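Local coordinates for protein glycosyl hydrolase, family 38 (Enterococcus faecalis, PDB 5KBP) that probably hydrolyses alpha-mannosidic linkages in carbohydrates, as a glycoside hydrolase family 38 alpha-mannosidase, at residues S170-E174 with R220-T224; A460-R464 with T491-S495. All coordinates share one frame. Residue numbers count along the deposited sequence, not the author numbering.

Interaction 1 of 2, residues S170-E174 with R220-T224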
# COMPACT_ATOMS: atom_id res chain seq x y z
N SER A 170 2.40 6.09 -43.07
CA SER A 170 2.56 4.87 -43.84
C SER A 170 1.34 4.64 -44.72
O SER A 170 0.20 4.83 -44.28
CB SER A 170 2.78 3.66 -42.93
OG SER A 170 2.91 2.46 -43.68
N GLN A 171 1.59 4.24 -45.97
CA GLN A 171 0.49 3.90 -46.86
C GLN A 171 -0.28 2.68 -46.37
O GLN A 171 -1.47 2.53 -46.67
CB GLN A 171 1.01 3.65 -48.27
CG GLN A 171 1.49 4.89 -49.00
CD GLN A 171 2.01 4.57 -50.39
OE1 GLN A 171 2.60 3.52 -50.61
NE2 GLN A 171 1.80 5.49 -51.33
N TYR A 172 0.38 1.81 -45.60
CA TYR A 172 -0.21 0.54 -45.20
C TYR A 172 -0.15 0.39 -43.69
O TYR A 172 0.59 1.08 -43.00
CB TYR A 172 0.51 -0.64 -45.87
CG TYR A 172 0.75 -0.45 -47.35
CD1 TYR A 172 -0.27 -0.66 -48.27
CD2 TYR A 172 2.00 -0.07 -47.83
CE1 TYR A 172 -0.05 -0.49 -49.63
CE2 TYR A 172 2.23 0.10 -49.18
CZ TYR A 172 1.20 -0.11 -50.07
OH TYR A 172 1.41 0.05 -51.42
N SER A 173 -0.96 -0.55 -43.19
CA SER A 173 -0.95 -0.92 -41.78
C SER A 173 0.20 -1.86 -41.43
O SER A 173 0.32 -2.27 -40.27
CB SER A 173 -2.28 -1.56 -41.39
OG SER A 173 -2.68 -2.54 -42.34
N GLU A 174 1.04 -2.21 -42.41
CA GLU A 174 2.27 -2.95 -42.18
C GLU A 174 3.44 -2.09 -42.65
O GLU A 174 3.32 -1.37 -43.65
CB GLU A 174 2.28 -4.29 -42.92
CG GLU A 174 1.13 -5.23 -42.57
CD GLU A 174 -0.17 -4.84 -43.23
OE1 GLU A 174 -1.21 -4.84 -42.54
OE2 GLU A 174 -0.16 -4.53 -44.44
N ARG A 220 -8.50 -0.30 -46.41
CA ARG A 220 -7.92 1.00 -46.76
C ARG A 220 -6.40 0.99 -46.62
O ARG A 220 -5.71 1.71 -47.36
CB ARG A 220 -8.51 2.10 -45.88
CG ARG A 220 -9.84 2.66 -46.36
CD ARG A 220 -10.52 3.51 -45.29
NE ARG A 220 -10.14 4.93 -45.36
CZ ARG A 220 -10.69 5.80 -46.20
NH1 ARG A 220 -11.62 5.41 -47.06
NH2 ARG A 220 -10.30 7.07 -46.19
N TYR A 221 -5.86 0.18 -45.71
CA TYR A 221 -4.43 0.19 -45.44
C TYR A 221 -3.79 -1.19 -45.52
O TYR A 221 -2.64 -1.35 -45.11
CB TYR A 221 -4.15 0.79 -44.06
CG TYR A 221 -5.08 1.93 -43.69
CD1 TYR A 221 -4.93 3.19 -44.25
CD2 TYR A 221 -6.10 1.73 -42.77
CE1 TYR A 221 -5.78 4.23 -43.91
CE2 TYR A 221 -6.95 2.77 -42.42
CZ TYR A 221 -6.79 4.01 -43.00
OH TYR A 221 -7.64 5.03 -42.65
N ALA A 222 -4.50 -2.19 -46.04
CA ALA A 222 -3.95 -3.54 -46.12
C ALA A 222 -3.02 -3.65 -47.32
O ALA A 222 -3.43 -3.39 -48.46
CB ALA A 222 -5.08 -4.56 -46.22
N SER A 223 -1.76 -4.01 -47.07
CA SER A 223 -0.80 -4.27 -48.13
C SER A 223 -0.86 -5.70 -48.64
O SER A 223 -0.27 -5.99 -49.69
CB SER A 223 0.62 -3.95 -47.66
OG SER A 223 0.93 -4.67 -46.47
N THR A 224 -1.53 -6.59 -47.93
CA THR A 224 -1.71 -7.98 -48.33
C THR A 224 -3.20 -8.31 -48.32
O THR A 224 -4.04 -7.48 -47.95
CB THR A 224 -0.95 -8.94 -47.40
OG1 THR A 224 -1.64 -9.03 -46.14
CG2 THR A 224 0.46 -8.43 -47.15

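Interaction 2 of 2, residues A460-R464 with T491-S495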
# COMPACT_ATOMS: atom_id res chain seq x y z
N ALA A 460 47.97 10.72 5.82
CA ALA A 460 46.78 11.45 6.22
C ALA A 460 46.04 11.99 5.00
O ALA A 460 46.66 12.54 4.07
CB ALA A 460 47.15 12.60 7.15
N VAL A 461 44.72 11.83 4.99
CA VAL A 461 43.86 12.33 3.93
C VAL A 461 43.15 13.58 4.43
O VAL A 461 42.68 13.63 5.57
CB VAL A 461 42.85 11.25 3.49
CG1 VAL A 461 42.02 11.75 2.31
CG2 VAL A 461 43.57 9.96 3.13
N ALA A 462 43.07 14.59 3.57
CA ALA A 462 42.41 15.83 3.94
C ALA A 462 40.93 15.59 4.19
O ALA A 462 40.25 14.89 3.43
CB ALA A 462 42.60 16.88 2.84
N SER A 463 40.41 16.18 5.27
CA SER A 463 39.02 15.98 5.65
C SER A 463 38.59 17.13 6.55
O SER A 463 39.36 18.05 6.83
CB SER A 463 38.83 14.63 6.35
OG SER A 463 39.43 14.64 7.64
N ARG A 464 37.33 17.06 6.99
CA ARG A 464 36.76 18.05 7.90
C ARG A 464 35.67 17.38 8.72
O ARG A 464 34.82 16.69 8.16
CB ARG A 464 36.19 19.25 7.14
CG ARG A 464 35.58 20.32 8.03
CD ARG A 464 35.05 21.49 7.22
NE ARG A 464 33.87 21.14 6.43
CZ ARG A 464 32.62 21.31 6.84
NH1 ARG A 464 32.38 21.85 8.03
NH2 ARG A 464 31.61 20.96 6.06
N THR A 491 30.70 12.58 11.74
CA THR A 491 30.42 12.77 10.32
C THR A 491 31.63 13.44 9.68
O THR A 491 31.92 14.61 9.97
CB THR A 491 29.15 13.60 10.12
OG1 THR A 491 28.03 12.90 10.67
CG2 THR A 491 28.91 13.87 8.65
N VAL A 492 32.34 12.71 8.83
CA VAL A 492 33.58 13.16 8.22
C VAL A 492 33.33 13.48 6.76
O VAL A 492 32.58 12.76 6.07
CB VAL A 492 34.69 12.10 8.37
CG1 VAL A 492 36.01 12.63 7.83
CG2 VAL A 492 34.84 11.69 9.83
N GLU A 493 33.94 14.55 6.27
CA GLU A 493 33.77 15.03 4.91
C GLU A 493 35.05 14.76 4.12
O GLU A 493 36.13 15.21 4.52
CB GLU A 493 33.43 16.52 4.89
CG GLU A 493 32.85 17.02 3.58
CD GLU A 493 32.39 18.46 3.67
OE1 GLU A 493 33.05 19.26 4.37
OE2 GLU A 493 31.36 18.80 3.04
N LEU A 494 34.93 14.03 3.02
CA LEU A 494 36.06 13.70 2.17
C LEU A 494 35.87 14.29 0.78
O LEU A 494 34.74 14.45 0.30
CB LEU A 494 36.26 12.18 2.06
CG LEU A 494 36.65 11.42 3.33
CD1 LEU A 494 36.91 9.95 3.01
CD2 LEU A 494 37.87 12.05 3.98
N SER A 495 36.98 14.61 0.12
CA SER A 495 36.99 15.14 -1.24
C SER A 495 37.54 14.05 -2.15
O SER A 495 38.75 13.85 -2.23
CB SER A 495 37.82 16.41 -1.33
OG SER A 495 37.84 16.92 -2.65

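Interaction 1 of 2, residues S170-E174 with R220-T224
Two loops of the glycoside hydrolase family 38 N-terminal domain meet here. One links strand 169-170 to strand 174-178. The other leads from helix 204-219 to strand 226-231. The contact therefore ties a turn between two strands to a helix-to-strand connection. The carbonyl of Y221 sits at its middle. S173 N donates a hydrogen bond to Y221 O over 2.7 Å, and Y172 CA adds a CA-H...O contact to Y221 O at 3.1 Å. The p rotamer of S173 places its OG 3.0 Å from Y221 O and 2.7 Å from E174 OE1. Its one proton can serve either acceptor.

Y172 adopts the m rotamer, and its ring lies beside 220-224. S223 CB packs over the ring face in a CH-pi contact, 3.8 Å from the Y172 centroid. The Y172 hydroxyl reaches beyond both loops to hydrogen-bond D277. Y221 is also in the m rotamer, but its ring leads away from the 170-174 loop and rests on A191 and N192.

E174 folds back through chi1 m and chi2 p. This bend carries its carboxylate to S223, although its CA-to-CB bond points sideways. Y266 and V270 of helix 263-270 pack on the E174 side chain. The CA-to-CB bond of S223 points toward 170-174. Its backbone and p-rotamer hydroxyl grip the same carboxylate oxygen: S223 N donates to E174 OE2 at 3.1 Å, and S223 OG donates to E174 OE2 at a very short 2.3 Å.

Interaction 2 of 2, residues A460-R464 with T491-S495
S463 and R464 open strand 463-475, which forms an antiparallel beta hairpin with strand 483-499, home of 491-495, in C-terminal domain 1 of the family 38 fold. A460 and V461 lie just before it on strand 460-461. The segments meet at the end of the hairpin away from its turn. R464 and E493 bury the most surface. E493 N donates to R464 O at 3.0 Å, while the return bond from R464 N to E493 O is weak at 3.3 Å. E493 O also receives a CA-H...O contact from S463 CA at 3.2 Å.

S463 has the next largest area covered by the contact. Its CB packs against V492 CG1 at 3.8 Å and against L494 CD2 at 3.6 Å. V453 of strand 451-454 touches both S463 and V492. L494 CD2 also lies 3.7 Å from A462 O, where 460-464 passes from strand 460-461 toward the hairpin.

The side chains of R464 and E493 also form a salt bridge. R464 is extended through chi1 and chi2, then turns at chi3 (p) toward the acid. One carboxylate oxygen accepts twice: R464 NE lies 2.9 Å from E493 OE1, and R464 NH2 lies 2.8 Å from E493 OE1.

In the fold
Interaction 1 and interaction 2 share no secondary-structure elements. Their centres are about 66 Å apart, on opposite sides of the chain's centre. Interaction 1 belongs to the N-terminal domain and joins two loops in a partly buried place. Interaction 2 belongs to C-terminal domain 1 and is a buried contact, mainly between the two strands of a hairpin, with V461 and A462 reaching it from just before the hairpin. The areas buried are nearly equal, but the chemistry differs. In 170-174 with 220-224, a glutamate receives neutral backbone and hydroxyl donors, and an aromatic face takes part. In 460-464 with 491-495, a glutamate pairs with an arginine beside strand-to-strand backbone bonds, and aliphatic groups pack nearby.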